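PDB 4KKI: transcobalamin-1 from Homo sapiens, which binds vitamin B12 with femtomolar affinity, carries it as a secreted transport protein and protects it from the acid of the stomach. Local coordinates for residues 34-39 / 293-298; 24-29 / 267-272; 59-64 / 69-74. All blocks are in the same frame, centred on the assembly; numbering follows the deposited sequence.

Contact 1 of 3, residues 34-39 / 293-298; sequences IRLKPL and ALMGKT
The backbones of Leu36 and Leu294 come no closer than 8.5 Å between their CA atoms, and no hydrogen bond joins residues 34-39 to 293-298. Four apolar side chains meet between them. Leu294 CD1 touches two leucines. It lies 3.8 Å from Leu36 CD2 and 3.7 Å from Leu39 CD1, with Leu39 and Leu294 crossing at about a right angle. The second methyl of Leu36, CD1, turns to Met295 and sits 3.7 Å from its SD; Met295 CE is equally near. Met295 reaches this methyl because its chain is kinked at chi2 (86°) and chi3 (69°), which lays SD and CE against it. Gly296, with positive phi, is the C-prime residue of a Schellman motif that ends helix 284-294. Lys297 N bonds to Pro292 O and Gly296 N to Ala293 O. The contact thus packs a 3-10 turn and the start of helix 37-45 against the end of helix 284-294, in the alpha domain of the alpha6-alpha6 barrel type. Helix 265-277 touches both segments: Ile276 meets Leu39 and Leu294, and Leu269 also meets Leu294.

Contact 2 of 3, residues 24-29 / 267-272; sequences EICEVS and QTLNTV
Leu269 packs on the side chains of Cys26 and Val28 and on the backbone of Glu27; no hydrogen bond crosses between the two segments. Leu269 projects from its helix toward the extended chain. Cys26 SG meets both CB and CD2 of Leu269 at 3.9 Å. At the end of the leucine the two methyls part. CD1 meets Val28 CG2 at 3.8 Å, the two side chains crossing at about a right angle. CD2 also comes within 3.5 Å of Glu27 O, a van der Waals contact of a methyl with a carbonyl. The Glu27 side chain itself starts out away from the helix. In Leu269, CG lies anti to the backbone N (chi1 174°), which sets the two methyls against Glu27 and Val28.

The covalent tie is the disulfide of Cys26 with Cys265, at the start of the same helix. It fastens the first modelled residues of the chain to helix 265-277. The chi1 of Cys26, 73°, places SG between the backbone N and the carbonyl carbon, on the side facing the helix.

Polar bonds serve the helix from elsewhere: Thr268 OG1 and Thr271 OG1 bond to Gly236 O and Asn235 O. The N-terminal segment crosses helix 265-277, ahead of helix 37-45. Helix 284-294 adjoins the contact: its Leu294 touches both Val28 and Leu269.

Contact 3 of 3, residues 59-64 / 69-74; sequences LSLKLV and QTLMQK
Helices 55-63 and 69-85 form a helical hairpin in the alpha domain, an alpha6-alpha6 barrel, and this contact packs the end of the first against the start of the second, across a short connection. The backbones stay well apart: the nearest CA atoms, those of Leu61 and Leu71, are 9.7 Å from each other. Side chains bridge the gap in two places.

Leu61 and Leu71 both point into the space between the helices. They meet through one methyl each, CD1 against CD1 at 3.7 Å, and the two side chains cross at about a right angle. In both leucines CG sits beside the backbone N, which turns one methyl of each to the other helix. Helix 37-45 adds to this layer: Met43 touches Leu61 and Ile44 touches Leu71.

The second meeting is between Lys62 and Met72. Here the aliphatic part of the lysine does the touching. Its chain kinks midway and so swings CD to within 3.8 Å of CE of Met72. The methionine curls in its outer half, which brings its terminal methyl toward helix 55-63. Val58 of that helix touches both Leu71 and Met72, and Val57 touches Leu71.

Each helix has polar ties outside the pair: Ser60 OG bonds to Ala288 O of helix 284-294, and Lys74 NZ bonds to Ser46 O and Asn49 O. Within helix 69-85, Gln69 NE2 donates to Gln73 OE1 at 2.9 Å, with an N-H...O angle of 164°.

How the contacts relate
Contacts 1 and 2 are neighbours in the alpha domain, with centres about 9 Å apart. They are joined by a probable backbone hydrogen bond of Val28 N to Leu294 O, 2.8 Å, and by packing of Glu27 on Leu294 and Gly296. Contact 3 has its centre about 14 Å from that of contact 1; the two touch through Met295 and Lys297 against Val64 and Leu63. It does not touch contact 2. Along the chain, contact 3 is nested within the loops closed by both others. None of the three includes an annotated cobalamin-binding residue. Contact 1 does not touch the ligand; the Leu39 side chain is about 11 Å from cyanocobalamin and about 9 Å from that of Gln289, which binds it.

Contact 1 of 3, residues 34-39 / 293-298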
loop_
_atom_site.group_PDB
_atom_site.type_symbol
_atom_site.label_atom_id
_atom_site.label_comp_id
_atom_site.label_asym_id
_atom_site.label_seq_id
_atom_site.Cartn_x
_atom_site.Cartn_y
_atom_site.Cartn_z
ATOM N N ILE A 34 14.843 1.165 19.510
ATOM C CA ILE A 34 15.966 0.556 18.808
ATOM C C ILE A 34 15.490 -0.542 17.850
ATOM O O ILE A 34 16.123 -0.802 16.826
ATOM C CB ILE A 34 17.018 -0.000 19.808
ATOM C CG1 ILE A 34 18.269 -0.493 19.073
ATOM C CG2 ILE A 34 16.415 -1.096 20.684
ATOM C CD1 ILE A 34 18.969 0.582 18.267
ATOM N N ARG A 35 14.361 -1.162 18.173
ATOM C CA ARG A 35 13.796 -2.212 17.332
ATOM C C ARG A 35 13.273 -1.671 16.003
ATOM O O ARG A 35 13.070 -2.430 15.056
ATOM C CB ARG A 35 12.682 -2.955 18.073
ATOM C CG ARG A 35 13.176 -3.915 19.139
ATOM C CD ARG A 35 12.012 -4.605 19.827
ATOM N NE ARG A 35 12.443 -5.745 20.629
ATOM C CZ ARG A 35 12.484 -6.997 20.184
ATOM N NH1 ARG A 35 12.118 -7.272 18.940
ATOM N NH2 ARG A 35 12.889 -7.974 20.984
ATOM N N LEU A 36 13.058 -0.362 15.936
ATOM C CA LEU A 36 12.573 0.266 14.710
ATOM C C LEU A 36 13.713 0.682 13.785
ATOM O O LEU A 36 13.474 1.120 12.660
ATOM C CB LEU A 36 11.696 1.475 15.036
ATOM C CG LEU A 36 10.440 1.166 15.852
ATOM C CD1 LEU A 36 9.585 2.410 16.011
ATOM C CD2 LEU A 36 9.650 0.046 15.204
ATOM N N LYS A 37 14.945 0.545 14.266
ATOM C CA LYS A 37 16.134 0.915 13.490
ATOM C C LYS A 37 16.230 0.279 12.092
ATOM O O LYS A 37 16.582 0.972 11.136
ATOM C CB LYS A 37 17.419 0.649 14.288
ATOM C CG LYS A 37 18.360 1.847 14.399
ATOM C CD LYS A 37 18.796 2.354 13.031
ATOM C CE LYS A 37 19.834 3.466 13.137
ATOM N NZ LYS A 37 21.137 2.984 13.680
ATOM N N PRO A 38 15.941 -1.035 11.964
ATOM C CA PRO A 38 16.009 -1.618 10.617
ATOM C C PRO A 38 15.092 -0.916 9.624
ATOM O O PRO A 38 15.450 -0.781 8.452
ATOM C CB PRO A 38 15.542 -3.058 10.843
ATOM C CG PRO A 38 15.961 -3.353 12.236
ATOM C CD PRO A 38 15.707 -2.075 12.985
ATOM N N LEU A 39 13.932 -0.466 10.091
ATOM C CA LEU A 39 13.012 0.278 9.242
ATOM C C LEU A 39 13.668 1.577 8.804
ATOM O O LEU A 39 13.620 1.944 7.630
ATOM C CB LEU A 39 11.711 0.586 9.984
ATOM C CG LEU A 39 10.900 -0.591 10.524
ATOM C CD1 LEU A 39 9.595 -0.093 11.125
ATOM C CD2 LEU A 39 10.636 -1.609 9.431
ATOM N N ALA A 293 1.996 3.293 12.397
ATOM C CA ALA A 293 1.209 2.575 13.392
ATOM C C ALA A 293 2.055 2.138 14.582
ATOM O O ALA A 293 1.601 2.184 15.722
ATOM C CB ALA A 293 0.515 1.377 12.761
ATOM N N LEU A 294 3.294 1.728 14.318
ATOM C CA LEU A 294 4.185 1.268 15.381
ATOM C C LEU A 294 4.532 2.397 16.348
ATOM O O LEU A 294 5.009 2.158 17.458
ATOM C CB LEU A 294 5.463 0.673 14.791
ATOM C CG LEU A 294 5.260 -0.436 13.757
ATOM C CD1 LEU A 294 6.597 -0.917 13.220
ATOM C CD2 LEU A 294 4.469 -1.589 14.351
ATOM N N MET A 295 4.289 3.628 15.912
ATOM C CA MET A 295 4.559 4.802 16.724
ATOM C C MET A 295 3.248 5.419 17.182
ATOM O O MET A 295 3.221 6.540 17.686
ATOM C CB MET A 295 5.353 5.830 15.920
ATOM C CG MET A 295 6.410 6.544 16.722
ATOM S SD MET A 295 7.935 5.597 16.751
ATOM C CE MET A 295 8.442 5.773 15.043
ATOM N N GLY A 296 2.158 4.681 16.990
ATOM C CA GLY A 296 0.848 5.118 17.438
ATOM C C GLY A 296 0.257 6.213 16.572
ATOM O O GLY A 296 -0.562 7.009 17.030
ATOM N N LYS A 297 0.671 6.248 15.309
ATOM C CA LYS A 297 0.224 7.279 14.384
ATOM C C LYS A 297 -0.577 6.683 13.236
ATOM O O LYS A 297 -0.365 5.532 12.851
ATOM C CB LYS A 297 1.427 8.046 13.828
ATOM C CG LYS A 297 2.205 8.835 14.872
ATOM C CD LYS A 297 1.414 10.040 15.351
ATOM C CE LYS A 297 2.193 10.844 16.376
ATOM N NZ LYS A 297 1.409 12.011 16.870
ATOM N N THR A 298 -1.506 7.468 12.699
ATOM C CA THR A 298 -2.244 7.081 11.501
ATOM C C THR A 298 -2.214 8.232 10.503
ATOM O O THR A 298 -1.744 9.324 10.820
ATOM C CB THR A 298 -3.719 6.747 11.802
ATOM O OG1 THR A 298 -4.474 7.959 11.926
ATOM C CG2 THR A 298 -3.848 5.929 13.081
#

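Contact 2 of 3, residues 24-29 / 267-272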
loop_
_atom_site.group_PDB
_atom_site.type_symbol
_atom_site.label_atom_id
_atom_site.label_comp_id
_atom_site.label_asym_id
_atom_site.label_seq_id
_atom_site.Cartn_x
_atom_site.Cartn_y
_atom_site.Cartn_z
ATOM N N GLU A 24 -8.479 0.408 20.169
ATOM C CA GLU A 24 -7.279 0.443 20.997
ATOM C C GLU A 24 -6.090 1.006 20.225
ATOM O O GLU A 24 -5.927 0.736 19.036
ATOM C CB GLU A 24 -6.945 -0.957 21.512
ATOM C CG GLU A 24 -5.720 -1.010 22.414
ATOM C CD GLU A 24 -5.345 -2.424 22.812
ATOM O OE1 GLU A 24 -6.075 -3.363 22.432
ATOM O OE2 GLU A 24 -4.315 -2.593 23.502
ATOM N N ILE A 25 -5.266 1.797 20.905
ATOM C CA ILE A 25 -4.021 2.278 20.318
ATOM C C ILE A 25 -2.831 1.837 21.161
ATOM O O ILE A 25 -2.728 2.184 22.339
ATOM C CB ILE A 25 -4.005 3.816 20.175
ATOM C CG1 ILE A 25 -5.230 4.292 19.390
ATOM C CG2 ILE A 25 -2.717 4.275 19.494
ATOM C CD1 ILE A 25 -5.288 5.791 19.191
ATOM N N CYS A 26 -1.942 1.054 20.559
ATOM C CA CYS A 26 -0.688 0.698 21.208
ATOM C C CYS A 26 0.477 1.145 20.334
ATOM O O CYS A 26 0.299 1.457 19.155
ATOM C CB CYS A 26 -0.611 -0.805 21.500
ATOM S SG CYS A 26 -0.352 -1.859 20.059
ATOM N N GLU A 27 1.668 1.189 20.917
ATOM C CA GLU A 27 2.841 1.660 20.197
ATOM C C GLU A 27 4.120 1.181 20.863
ATOM O O GLU A 27 4.107 0.737 22.010
ATOM C CB GLU A 27 2.837 3.190 20.106
ATOM C CG GLU A 27 2.862 3.896 21.454
ATOM C CD GLU A 27 2.521 5.371 21.343
ATOM O OE1 GLU A 27 3.446 6.188 21.155
ATOM O OE2 GLU A 27 1.322 5.712 21.444
ATOM N N VAL A 28 5.221 1.270 20.127
ATOM C CA VAL A 28 6.524 0.886 20.643
ATOM C C VAL A 28 6.950 1.825 21.766
ATOM O O VAL A 28 6.944 3.046 21.601
ATOM C CB VAL A 28 7.586 0.914 19.525
ATOM C CG1 VAL A 28 8.963 0.637 20.089
ATOM C CG2 VAL A 28 7.237 -0.095 18.437
ATOM N N SER A 29 7.308 1.253 22.912
ATOM C CA SER A 29 7.821 2.042 24.027
ATOM C C SER A 29 9.139 2.707 23.641
ATOM O O SER A 29 9.834 2.245 22.735
ATOM C CB SER A 29 8.005 1.167 25.268
ATOM O OG SER A 29 8.842 0.057 24.991
ATOM N N GLN A 267 -0.131 -7.867 21.067
ATOM C CA GLN A 267 0.316 -9.091 20.408
ATOM C C GLN A 267 0.661 -8.810 18.950
ATOM O O GLN A 267 1.705 -9.238 18.458
ATOM C CB GLN A 267 -0.755 -10.181 20.488
ATOM C CG GLN A 267 -0.321 -11.503 19.870
ATOM C CD GLN A 267 -1.490 -12.343 19.394
ATOM O OE1 GLN A 267 -2.615 -11.857 19.282
ATOM N NE2 GLN A 267 -1.226 -13.613 19.107
ATOM N N THR A 268 -0.224 -8.086 18.271
ATOM C CA THR A 268 0.004 -7.674 16.890
ATOM C C THR A 268 1.305 -6.885 16.770
ATOM O O THR A 268 2.130 -7.158 15.898
ATOM C CB THR A 268 -1.161 -6.815 16.361
ATOM O OG1 THR A 268 -2.352 -7.610 16.284
ATOM C CG2 THR A 268 -0.840 -6.268 14.983
ATOM N N LEU A 269 1.482 -5.915 17.661
ATOM C CA LEU A 269 2.694 -5.103 17.701
ATOM C C LEU A 269 3.946 -5.956 17.908
ATOM O O LEU A 269 4.940 -5.792 17.197
ATOM C CB LEU A 269 2.584 -4.050 18.808
ATOM C CG LEU A 269 3.816 -3.193 19.100
ATOM C CD1 LEU A 269 4.198 -2.364 17.886
ATOM C CD2 LEU A 269 3.564 -2.299 20.302
ATOM N N ASN A 270 3.891 -6.868 18.876
ATOM C CA ASN A 270 5.021 -7.741 19.184
ATOM C C ASN A 270 5.432 -8.628 18.012
ATOM O O ASN A 270 6.619 -8.776 17.718
ATOM C CB ASN A 270 4.722 -8.606 20.414
ATOM C CG ASN A 270 4.651 -7.796 21.695
ATOM O OD1 ASN A 270 5.186 -6.691 21.775
ATOM N ND2 ASN A 270 3.991 -8.347 22.707
ATOM N N THR A 271 4.443 -9.215 17.349
ATOM C CA THR A 271 4.693 -10.053 16.183
ATOM C C THR A 271 5.352 -9.252 15.061
ATOM O O THR A 271 6.290 -9.724 14.418
ATOM C CB THR A 271 3.393 -10.698 15.675
ATOM O OG1 THR A 271 2.859 -11.554 16.694
ATOM C CG2 THR A 271 3.651 -11.516 14.421
ATOM N N VAL A 272 4.866 -8.035 14.839
ATOM C CA VAL A 272 5.452 -7.159 13.829
ATOM C C VAL A 272 6.910 -6.835 14.162
ATOM O O VAL A 272 7.780 -6.901 13.292
ATOM C CB VAL A 272 4.637 -5.861 13.657
ATOM C CG1 VAL A 272 5.369 -4.878 12.749
ATOM C CG2 VAL A 272 3.257 -6.178 13.100
#

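Contact 3 of 3, residues 59-64 / 69-74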
loop_
_atom_site.group_PDB
_atom_site.type_symbol
_atom_site.label_atom_id
_atom_site.label_comp_id
_atom_site.label_asym_id
_atom_site.label_seq_id
_atom_site.Cartn_x
_atom_site.Cartn_y
_atom_site.Cartn_z
ATOM N N LEU A 59 6.666 10.662 3.666
ATOM C CA LEU A 59 5.361 10.718 4.321
ATOM C C LEU A 59 5.375 9.929 5.627
ATOM O O LEU A 59 4.923 10.413 6.662
ATOM C CB LEU A 59 4.269 10.167 3.401
ATOM C CG LEU A 59 2.900 9.890 4.034
ATOM C CD1 LEU A 59 2.332 11.132 4.704
ATOM C CD2 LEU A 59 1.923 9.356 2.995
ATOM N N SER A 60 5.904 8.713 5.558
ATOM C CA SER A 60 5.989 7.830 6.712
ATOM C C SER A 60 6.800 8.458 7.842
ATOM O O SER A 60 6.389 8.440 9.003
ATOM C CB SER A 60 6.620 6.500 6.291
ATOM O OG SER A 60 6.872 5.670 7.407
ATOM N N LEU A 61 7.952 9.018 7.491
ATOM C CA LEU A 61 8.856 9.617 8.467
ATOM C C LEU A 61 8.287 10.879 9.112
ATOM O O LEU A 61 8.344 11.040 10.333
ATOM C CB LEU A 61 10.206 9.920 7.814
ATOM C CG LEU A 61 10.994 8.672 7.411
ATOM C CD1 LEU A 61 12.167 9.027 6.515
ATOM C CD2 LEU A 61 11.470 7.932 8.652
ATOM N N LYS A 62 7.742 11.774 8.293
ATOM C CA LYS A 62 7.197 13.031 8.799
ATOM C C LYS A 62 6.014 12.771 9.727
ATOM O O LYS A 62 5.774 13.519 10.676
ATOM C CB LYS A 62 6.794 13.953 7.643
ATOM C CG LYS A 62 7.965 14.378 6.762
ATOM C CD LYS A 62 8.060 15.889 6.626
ATOM C CE LYS A 62 6.873 16.462 5.870
ATOM N NZ LYS A 62 6.985 17.941 5.729
ATOM N N LEU A 63 5.296 11.687 9.456
ATOM C CA LEU A 63 4.132 11.308 10.242
ATOM C C LEU A 63 4.499 10.936 11.680
ATOM O O LEU A 63 3.700 11.114 12.600
ATOM C CB LEU A 63 3.411 10.147 9.561
ATOM C CG LEU A 63 1.930 9.979 9.881
ATOM C CD1 LEU A 63 1.193 11.298 9.705
ATOM C CD2 LEU A 63 1.351 8.916 8.974
ATOM N N VAL A 64 5.710 10.422 11.870
ATOM C CA VAL A 64 6.185 10.073 13.206
ATOM C C VAL A 64 7.195 11.097 13.733
ATOM O O VAL A 64 7.958 10.817 14.658
ATOM C CB VAL A 64 6.780 8.648 13.248
ATOM C CG1 VAL A 64 5.736 7.634 12.804
ATOM C CG2 VAL A 64 8.013 8.551 12.368
ATOM N N GLN A 69 16.793 14.748 5.595
ATOM C CA GLN A 69 17.101 15.708 4.539
ATOM C C GLN A 69 17.320 15.079 3.166
ATOM O O GLN A 69 16.729 15.520 2.180
ATOM C CB GLN A 69 18.316 16.550 4.923
ATOM C CG GLN A 69 18.634 17.648 3.925
ATOM C CD GLN A 69 17.506 18.655 3.799
ATOM O OE1 GLN A 69 16.740 18.867 4.740
ATOM N NE2 GLN A 69 17.393 19.273 2.629
ATOM N N THR A 70 18.172 14.058 3.105
ATOM C CA THR A 70 18.502 13.407 1.839
ATOM C C THR A 70 17.260 12.857 1.143
ATOM O O THR A 70 17.078 13.046 -0.059
ATOM C CB THR A 70 19.513 12.263 2.034
ATOM O OG1 THR A 70 19.057 11.395 3.078
ATOM C CG2 THR A 70 20.879 12.816 2.402
ATOM N N LEU A 71 16.411 12.183 1.910
ATOM C CA LEU A 71 15.169 11.636 1.379
ATOM C C LEU A 71 14.198 12.751 1.006
ATOM O O LEU A 71 13.471 12.651 0.018
ATOM C CB LEU A 71 14.530 10.683 2.394
ATOM C CG LEU A 71 15.305 9.387 2.639
ATOM C CD1 LEU A 71 14.757 8.637 3.843
ATOM C CD2 LEU A 71 15.271 8.505 1.395
ATOM N N MET A 72 14.195 13.813 1.802
ATOM C CA MET A 72 13.359 14.973 1.526
ATOM C C MET A 72 13.737 15.608 0.186
ATOM O O MET A 72 12.867 15.947 -0.618
ATOM C CB MET A 72 13.486 15.998 2.653
ATOM C CG MET A 72 12.764 17.302 2.383
ATOM S SD MET A 72 10.978 17.086 2.365
ATOM C CE MET A 72 10.708 16.531 4.047
ATOM N N GLN A 73 15.037 15.756 -0.048
ATOM C CA GLN A 73 15.545 16.307 -1.302
ATOM C C GLN A 73 15.199 15.403 -2.477
ATOM O O GLN A 73 14.852 15.879 -3.558
ATOM C CB GLN A 73 17.061 16.504 -1.231
ATOM C CG GLN A 73 17.495 17.576 -0.252
ATOM C CD GLN A 73 18.986 17.551 0.028
ATOM O OE1 GLN A 73 19.490 18.347 0.820
ATOM N NE2 GLN A 73 19.699 16.633 -0.616
ATOM N N LYS A 74 15.303 14.096 -2.262
ATOM C CA LYS A 74 14.968 13.137 -3.302
ATOM C C LYS A 74 13.497 13.246 -3.680
ATOM O O LYS A 74 13.148 13.200 -4.859
ATOM C CB LYS A 74 15.286 11.708 -2.854
ATOM C CG LYS A 74 14.970 10.660 -3.914
ATOM C CD LYS A 74 15.215 9.249 -3.412
ATOM C CE LYS A 74 14.827 8.221 -4.466
ATOM N NZ LYS A 74 14.871 6.829 -3.938
#